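Long-range contacts in glutamine cyclotransferase (Tannerella forsythia, PDB 6QRO), which probably catalyses the zinc-dependent cyclisation of N-terminal glutaminyl residues of peptides to pyroglutamate, as a mammalian-like type II glutaminyl cyclase: residues A[130-135]-A[290-295]; A[109-114]-A[162-167]; A[215-220]-A[245-250]. All coordinates share one frame; numbering follows the deposited sequence.

Contact 1: residues A[130-135]-A[290-295]; sequences DGADDG and QNDTME. With ZN (zinc ion), chain E.
D134 meets the zinc ion and D292 at once. Its OD2 coordinates the metal at 2.0 Å, while its backbone N donates to D292 OD2 over 3.1 Å, meeting the syn lone pair in a bent bond. The neighbouring bond is straighter: D133 N reaches D292 OD1 at 2.9 Å and 163°, on the syn side but tilted out of the carboxylate plane. D292 CG stands anti to its backbone N (chi1 -171°), bringing the carboxylate to the opening turn of helix 132-151, just past the N-cap residue G131. Further out, A132 CB packs on the backbone of T293, 3.4 Å from T293 C, and touches M294 SD at 4.1 Å. A water lies between the backbones, taking a bond from D130 N and giving one to D292 O. The other D134 oxygen, OD1, accepts a hydrogen bond from H109 NE2, and D133 OD1 one from G210 N, while D167 and H288 complete the protein side of the zinc site. D292 is a second-shell residue: it fixes the backbone of a metal ligand, and the two donating N-H groups at the helix N terminus would favour its negative charge despite the nearby D133 and D134 carboxylates.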
# COMPACT_ATOMS: atom_id res chain seq x y z
N ASP A 130 12.62 7.45 5.14
CA ASP A 130 12.29 7.57 3.72
C ASP A 130 11.08 6.74 3.35
O ASP A 130 10.31 7.12 2.46
CB ASP A 130 13.45 7.13 2.82
CG ASP A 130 14.55 8.15 2.73
OD1 ASP A 130 14.29 9.31 3.04
OD2 ASP A 130 15.66 7.78 2.33
N GLY A 131 10.89 5.61 4.02
CA GLY A 131 9.78 4.74 3.71
C GLY A 131 9.80 4.25 2.28
O GLY A 131 8.75 4.24 1.61
N ALA A 132 10.97 3.86 1.79
CA ALA A 132 11.08 3.34 0.43
C ALA A 132 10.27 2.07 0.27
O ALA A 132 9.48 1.92 -0.66
CB ALA A 132 12.55 3.10 0.08
N ASP A 133 10.45 1.13 1.18
CA ASP A 133 9.64 -0.07 1.11
C ASP A 133 8.31 0.10 1.84
O ASP A 133 7.26 -0.35 1.38
CB ASP A 133 10.43 -1.24 1.67
CG ASP A 133 9.78 -2.54 1.39
OD1 ASP A 133 9.24 -2.71 0.27
OD2 ASP A 133 9.83 -3.41 2.29
N ASP A 134 8.35 0.80 2.97
CA ASP A 134 7.17 1.02 3.81
C ASP A 134 6.50 2.32 3.36
O ASP A 134 6.71 3.41 3.89
CB ASP A 134 7.61 1.00 5.27
CG ASP A 134 6.49 1.16 6.26
OD1 ASP A 134 5.32 1.20 5.82
OD2 ASP A 134 6.79 1.18 7.48
N GLY A 135 5.66 2.18 2.33
CA GLY A 135 5.09 3.33 1.64
C GLY A 135 5.39 3.37 0.16
O GLY A 135 4.47 3.31 -0.66
N GLN A 290 15.95 3.98 9.82
CA GLN A 290 16.44 4.77 8.70
C GLN A 290 17.21 3.92 7.68
O GLN A 290 17.84 4.47 6.78
CB GLN A 290 17.22 5.97 9.24
CG GLN A 290 16.20 6.92 9.85
CD GLN A 290 16.69 8.33 10.05
OE1 GLN A 290 17.88 8.57 10.19
NE2 GLN A 290 15.75 9.28 10.08
N ASN A 291 17.19 2.60 7.86
CA ASN A 291 17.66 1.61 6.90
C ASN A 291 16.62 1.27 5.84
O ASN A 291 16.90 0.47 4.95
CB ASN A 291 18.06 0.34 7.65
CG ASN A 291 19.23 0.56 8.58
OD1 ASN A 291 20.02 1.48 8.39
ND2 ASN A 291 19.32 -0.24 9.62
N ASP A 292 15.41 1.82 5.93
CA ASP A 292 14.39 1.61 4.90
C ASP A 292 14.60 2.62 3.76
O ASP A 292 13.95 3.66 3.66
CB ASP A 292 13.00 1.67 5.51
CG ASP A 292 11.93 1.25 4.53
OD1 ASP A 292 12.32 0.90 3.38
OD2 ASP A 292 10.73 1.25 4.88
N THR A 293 15.57 2.30 2.90
CA THR A 293 15.97 3.14 1.77
C THR A 293 15.81 2.36 0.47
O THR A 293 15.40 1.20 0.47
CB THR A 293 17.42 3.62 1.92
OG1 THR A 293 18.28 2.48 1.89
CG2 THR A 293 17.64 4.36 3.23
N MET A 294 16.18 3.01 -0.64
CA MET A 294 16.22 2.34 -1.93
C MET A 294 17.20 1.17 -1.94
O MET A 294 17.06 0.28 -2.77
CB MET A 294 16.62 3.31 -3.04
CG MET A 294 15.57 4.32 -3.43
SD MET A 294 14.03 3.44 -3.78
CE MET A 294 14.17 3.13 -5.54
N GLU A 295 18.17 1.16 -1.01
CA GLU A 295 19.21 0.14 -0.99
C GLU A 295 18.61 -1.27 -0.95
O GLU A 295 19.23 -2.21 -1.43
CB GLU A 295 20.15 0.35 0.20
CG GLU A 295 21.17 1.52 0.02
CD GLU A 295 21.78 2.00 1.36
OE1 GLU A 295 23.02 2.09 1.48
OE2 GLU A 295 21.00 2.35 2.28
ZN ZN E . 5.18 1.45 8.63
O HOH W 1 16.13 6.19 0.59
O HOH W 2 15.18 5.77 5.83
O HOH W 3 4.78 -0.21 9.02

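Contact 2: residues A[109-114]-A[162-167]; sequences HWDSRP and FFDAED. With ZN (zinc ion), chain E.
D111 takes hydrogen bonds from two successive backbone N-H groups of 162-167. D167 N gives a nearly straight bond (2.9 Å, 162°) to the syn lone pair of D111 OD2, and E166 N donates to D111 OD1 at 3.0 Å from above the carboxylate plane. H109 ND1 reaches that same OD1 from the opposite face, so one oxygen is gripped by two donors. Backbone pairing adds W110 N to F163 O (3.0 Å), next to the parallel bridge of H109 with F163, where strands 103-109 and 157-163 run out side by side. R113 NH1 donates in its guanidinium plane to D167 O at 2.9 Å; the same side chain forms a salt bridge with D117.

E166 bends at chi2 (-93°) and lays its carboxylate over the H109 ring, with planes 17° apart and OE1 2.9 Å above the ring centre; this is a face contact without a hydrogen bond. W110 sets CD1 against F162 CB at 3.7 Å, and its ring crosses the D164 side chain at a slant, NE1 nearest D164 CB, while NE1 hydrogen-bonds to Q90 O.

Of these two segments D167 supplies the metal ligand, both carboxylate oxygens binding zinc, OD2 at 2.0 Å and OD1 less closely; D134, H288 and a water complete the site. The loops carrying it follow the C-terminal ends of parallel strands 103-109 and 157-163, consistent with the M28 family. D111, hydrogen-bonded to H109 and to the backbone of E166 and D167, is a second-shell carboxylate that holds the zinc-binding loop in position.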
# COMPACT_ATOMS: atom_id res chain seq x y z
N HIS A 109 -0.57 2.43 1.10
CA HIS A 109 -0.34 3.69 1.77
C HIS A 109 0.89 4.39 1.19
O HIS A 109 1.84 3.74 0.74
CB HIS A 109 -0.21 3.51 3.28
CG HIS A 109 1.18 3.29 3.78
ND1 HIS A 109 2.03 4.33 4.09
CD2 HIS A 109 1.85 2.15 4.09
CE1 HIS A 109 3.17 3.84 4.55
NE2 HIS A 109 3.09 2.52 4.55
N TRP A 110 0.83 5.72 1.16
CA TRP A 110 1.88 6.49 0.52
C TRP A 110 2.63 7.42 1.46
O TRP A 110 3.72 7.88 1.09
CB TRP A 110 1.30 7.31 -0.64
CG TRP A 110 0.46 8.52 -0.31
CD1 TRP A 110 -0.87 8.56 -0.05
CD2 TRP A 110 0.91 9.88 -0.30
NE1 TRP A 110 -1.28 9.87 0.16
CE2 TRP A 110 -0.20 10.69 -0.01
CE3 TRP A 110 2.16 10.49 -0.51
CZ2 TRP A 110 -0.11 12.08 0.08
CZ3 TRP A 110 2.24 11.88 -0.44
CH2 TRP A 110 1.12 12.65 -0.14
N ASP A 111 2.13 7.67 2.67
CA ASP A 111 2.87 8.49 3.62
C ASP A 111 4.08 7.74 4.18
O ASP A 111 4.15 6.51 4.17
CB ASP A 111 1.97 8.92 4.79
CG ASP A 111 1.41 7.74 5.57
OD1 ASP A 111 0.80 6.84 4.96
OD2 ASP A 111 1.60 7.71 6.81
N SER A 112 5.03 8.51 4.71
CA SER A 112 6.17 7.97 5.43
C SER A 112 6.06 8.28 6.92
O SER A 112 5.63 9.37 7.31
CB SER A 112 7.49 8.51 4.88
OG SER A 112 7.55 8.23 3.52
N ARG A 113 6.48 7.31 7.73
CA ARG A 113 6.39 7.43 9.17
C ARG A 113 7.23 8.59 9.69
O ARG A 113 8.38 8.77 9.26
CB ARG A 113 6.86 6.14 9.83
CG ARG A 113 6.87 6.20 11.34
CD ARG A 113 6.62 4.84 11.87
NE ARG A 113 6.58 4.74 13.32
CZ ARG A 113 5.60 5.22 14.08
NH1 ARG A 113 4.60 5.90 13.51
NH2 ARG A 113 5.63 5.07 15.39
N PRO A 114 6.70 9.40 10.61
CA PRO A 114 7.50 10.49 11.19
C PRO A 114 8.57 10.02 12.17
O PRO A 114 9.35 10.86 12.62
CB PRO A 114 6.45 11.35 11.88
CG PRO A 114 5.35 10.38 12.23
CD PRO A 114 5.29 9.44 11.09
N PHE A 162 -4.47 5.37 -2.94
CA PHE A 162 -3.29 5.61 -2.13
C PHE A 162 -3.75 6.26 -0.83
O PHE A 162 -4.22 7.40 -0.83
CB PHE A 162 -2.29 6.52 -2.85
CG PHE A 162 -1.83 6.00 -4.19
CD1 PHE A 162 -1.52 4.67 -4.35
CD2 PHE A 162 -1.73 6.84 -5.28
CE1 PHE A 162 -1.09 4.18 -5.59
CE2 PHE A 162 -1.32 6.36 -6.51
CZ PHE A 162 -1.00 5.01 -6.66
N PHE A 163 -3.61 5.54 0.28
CA PHE A 163 -4.06 6.03 1.58
C PHE A 163 -2.98 6.81 2.32
O PHE A 163 -1.83 6.37 2.44
CB PHE A 163 -4.57 4.88 2.44
CG PHE A 163 -5.91 4.36 2.01
CD1 PHE A 163 -6.97 5.24 1.85
CD2 PHE A 163 -6.13 3.02 1.82
CE1 PHE A 163 -8.21 4.80 1.47
CE2 PHE A 163 -7.37 2.56 1.43
CZ PHE A 163 -8.42 3.46 1.26
N ASP A 164 -3.36 7.96 2.86
CA ASP A 164 -2.48 8.82 3.63
C ASP A 164 -2.52 8.47 5.11
O ASP A 164 -3.42 7.77 5.59
CB ASP A 164 -2.89 10.29 3.43
CG ASP A 164 -1.74 11.25 3.64
OD1 ASP A 164 -0.66 10.82 4.13
OD2 ASP A 164 -1.93 12.44 3.34
N ALA A 165 -1.51 8.96 5.83
CA ALA A 165 -1.51 8.98 7.30
C ALA A 165 -1.76 7.59 7.88
O ALA A 165 -2.42 7.44 8.92
CB ALA A 165 -2.52 10.00 7.84
N GLU A 166 -1.25 6.56 7.19
CA GLU A 166 -1.33 5.19 7.67
C GLU A 166 -0.29 4.89 8.73
O GLU A 166 -0.55 4.08 9.63
CB GLU A 166 -1.14 4.24 6.49
CG GLU A 166 -1.08 2.75 6.79
CD GLU A 166 0.38 2.24 6.99
OE1 GLU A 166 1.30 3.08 6.96
OE2 GLU A 166 0.59 1.02 7.13
N ASP A 167 0.88 5.53 8.64
CA ASP A 167 2.09 5.12 9.35
C ASP A 167 2.51 6.13 10.42
O ASP A 167 3.70 6.25 10.74
CB ASP A 167 3.24 4.90 8.37
CG ASP A 167 3.97 3.61 8.62
OD1 ASP A 167 3.51 2.83 9.47
OD2 ASP A 167 4.98 3.35 7.97
ZN ZN E . 5.18 1.45 8.63
O HOH W 3 4.78 -0.21 9.02

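Contact 3: residues A[215-220]-A[245-250]; sequences TFYKES and YFINAQ
The Y217 ring, on a short parallel strand pair of a beta-alpha-beta unit, carries I247 on one face: CG2 lies 3.8 Å from the ring centroid and 14° off the normal, a CH-pi contact. T215 O lies at the edge of that ring, in its plane, and Y275 meets it edge-to-face. The second aromatic pair is F216 with F246, a T-shaped contact in which the edge of F216, at CD2, points to the face of F246; the centroids are 5.4 Å apart and the planes at 60°. W234 makes another edge-to-face contact with F246.

These rings flank strands 216-218 and 246-247, which are joined through helices 220-225 and 227-239. F216 N donates to Y245 O at 2.8 Å, and F216 O in turn accepts from I247 N at 3.0 Å. The pairing then slips: F216 is opposite F246, but K218 is opposite Q250, a beta bulge. The chain of 245-250 turns its corner at N248 and A249, with N248 at the centre of an inverse gamma turn, and the bonding resumes as K218 N donates to A249 O at 2.9 Å.

F216, F246, K218 and Q250 point to one face of the pair, where helix 227-239 packs against F246 and K218. Around the Y217 ring, A249 CB approaches CD2 to 3.9 Å, while I247 CD1 presses on T215 CB at 3.5 Å, tighter than usual for two carbons. K218, with its chain extended beyond CG (chi2 180°), runs alongside N248 in the same direction, and its NZ, which also forms a salt bridge with E231, donates to N248 OD1 at 2.9 Å.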
# COMPACT_ATOMS: atom_id res chain seq x y z
N THR A 215 9.00 -12.33 1.49
CA THR A 215 8.15 -13.51 1.43
C THR A 215 6.80 -13.11 1.98
O THR A 215 6.69 -12.69 3.14
CB THR A 215 8.73 -14.70 2.23
OG1 THR A 215 8.88 -14.36 3.62
CG2 THR A 215 10.05 -15.20 1.66
N PHE A 216 5.76 -13.24 1.16
CA PHE A 216 4.41 -12.81 1.55
C PHE A 216 3.64 -14.05 1.98
O PHE A 216 3.18 -14.84 1.14
CB PHE A 216 3.71 -12.07 0.41
CG PHE A 216 4.55 -11.00 -0.21
CD1 PHE A 216 4.98 -9.92 0.53
CD2 PHE A 216 4.94 -11.08 -1.54
CE1 PHE A 216 5.75 -8.93 -0.03
CE2 PHE A 216 5.73 -10.09 -2.11
CZ PHE A 216 6.13 -9.01 -1.35
N TYR A 217 3.50 -14.22 3.29
CA TYR A 217 2.65 -15.25 3.83
C TYR A 217 1.20 -14.79 3.78
O TYR A 217 0.91 -13.61 3.61
CB TYR A 217 3.03 -15.59 5.27
CG TYR A 217 4.35 -16.29 5.47
CD1 TYR A 217 5.55 -15.71 5.07
CD2 TYR A 217 4.40 -17.53 6.10
CE1 TYR A 217 6.76 -16.35 5.28
CE2 TYR A 217 5.59 -18.16 6.32
CZ TYR A 217 6.76 -17.58 5.91
OH TYR A 217 7.94 -18.25 6.13
N LYS A 218 0.29 -15.75 3.93
CA LYS A 218 -1.14 -15.44 3.95
C LYS A 218 -1.47 -14.83 5.29
O LYS A 218 -1.32 -15.48 6.33
CB LYS A 218 -1.97 -16.70 3.71
CG LYS A 218 -1.58 -17.49 2.46
CD LYS A 218 -2.47 -18.74 2.30
CE LYS A 218 -2.40 -19.34 0.90
NZ LYS A 218 -3.03 -20.69 0.80
N GLU A 219 -1.87 -13.56 5.28
CA GLU A 219 -2.14 -12.81 6.49
C GLU A 219 -3.50 -13.21 7.07
O GLU A 219 -4.45 -13.47 6.33
CB GLU A 219 -2.09 -11.31 6.15
CG GLU A 219 -2.08 -10.34 7.29
CD GLU A 219 -3.48 -9.99 7.71
OE1 GLU A 219 -3.70 -9.76 8.91
OE2 GLU A 219 -4.35 -9.95 6.81
N SER A 220 -3.58 -13.27 8.40
CA SER A 220 -4.72 -13.93 9.06
C SER A 220 -6.03 -13.17 8.83
O SER A 220 -7.08 -13.78 8.56
CB SER A 220 -4.45 -14.12 10.55
OG SER A 220 -4.76 -12.96 11.29
N TYR A 245 7.85 -16.32 -3.65
CA TYR A 245 7.44 -15.05 -3.06
C TYR A 245 6.16 -15.18 -2.26
O TYR A 245 6.12 -14.79 -1.09
CB TYR A 245 7.27 -13.99 -4.16
CG TYR A 245 8.59 -13.61 -4.75
CD1 TYR A 245 9.48 -12.84 -4.03
CD2 TYR A 245 8.97 -14.04 -6.02
CE1 TYR A 245 10.70 -12.51 -4.55
CE2 TYR A 245 10.20 -13.69 -6.55
CZ TYR A 245 11.05 -12.93 -5.80
OH TYR A 245 12.28 -12.58 -6.28
N PHE A 246 5.12 -15.77 -2.85
CA PHE A 246 3.83 -15.94 -2.20
C PHE A 246 3.87 -17.30 -1.54
O PHE A 246 3.74 -18.34 -2.20
CB PHE A 246 2.69 -15.80 -3.20
CG PHE A 246 2.50 -14.38 -3.69
CD1 PHE A 246 3.41 -13.80 -4.58
CD2 PHE A 246 1.44 -13.61 -3.25
CE1 PHE A 246 3.24 -12.49 -5.02
CE2 PHE A 246 1.27 -12.30 -3.69
CZ PHE A 246 2.17 -11.74 -4.58
N ILE A 247 4.12 -17.32 -0.24
CA ILE A 247 4.35 -18.57 0.46
C ILE A 247 3.01 -19.21 0.77
O ILE A 247 2.05 -18.52 1.13
CB ILE A 247 5.20 -18.33 1.72
CG1 ILE A 247 6.68 -18.45 1.38
CG2 ILE A 247 4.87 -19.32 2.83
CD1 ILE A 247 7.23 -17.36 0.53
N ASN A 248 2.92 -20.52 0.58
CA ASN A 248 1.69 -21.24 0.91
C ASN A 248 1.73 -21.62 2.39
O ASN A 248 1.82 -22.79 2.77
CB ASN A 248 1.55 -22.47 0.00
CG ASN A 248 0.16 -23.08 0.06
OD1 ASN A 248 -0.84 -22.38 -0.13
ND2 ASN A 248 0.08 -24.38 0.33
N ALA A 249 1.64 -20.59 3.23
CA ALA A 249 1.63 -20.75 4.68
C ALA A 249 1.10 -19.46 5.30
O ALA A 249 1.20 -18.39 4.71
CB ALA A 249 3.01 -21.09 5.25
N GLN A 250 0.59 -19.59 6.53
CA GLN A 250 0.02 -18.47 7.25
C GLN A 250 1.07 -17.59 7.91
O GLN A 250 2.10 -18.06 8.39
CB GLN A 250 -0.92 -18.96 8.35
CG GLN A 250 -2.19 -19.61 7.88
CD GLN A 250 -3.37 -19.04 8.62
OE1 GLN A 250 -3.78 -17.89 8.38
NE2 GLN A 250 -3.91 -19.81 9.56

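Overall arrangement
From the N terminus, 109-114 leaves strand 103-109 and opens contact 2; 130-135 opens contact 1 at the start of helix 132-151 before 162-167, at the end of strand 157-163, closes contact 2. The two contacts therefore cross along the chain, and in space they meet at the zinc ion and share its water ligand. Contact 3 opens and closes later, in series with contact 2 but within the span of contact 1, pairing strands 216-218 and 246-247 across helices 220-225 and 227-239. Contact 1 closes last, tying the start of helix 132-151 to the loop before helix 299-314. Contact 3 touches neither; its centre is about 23 Å from that of contact 2, across the chain's centre.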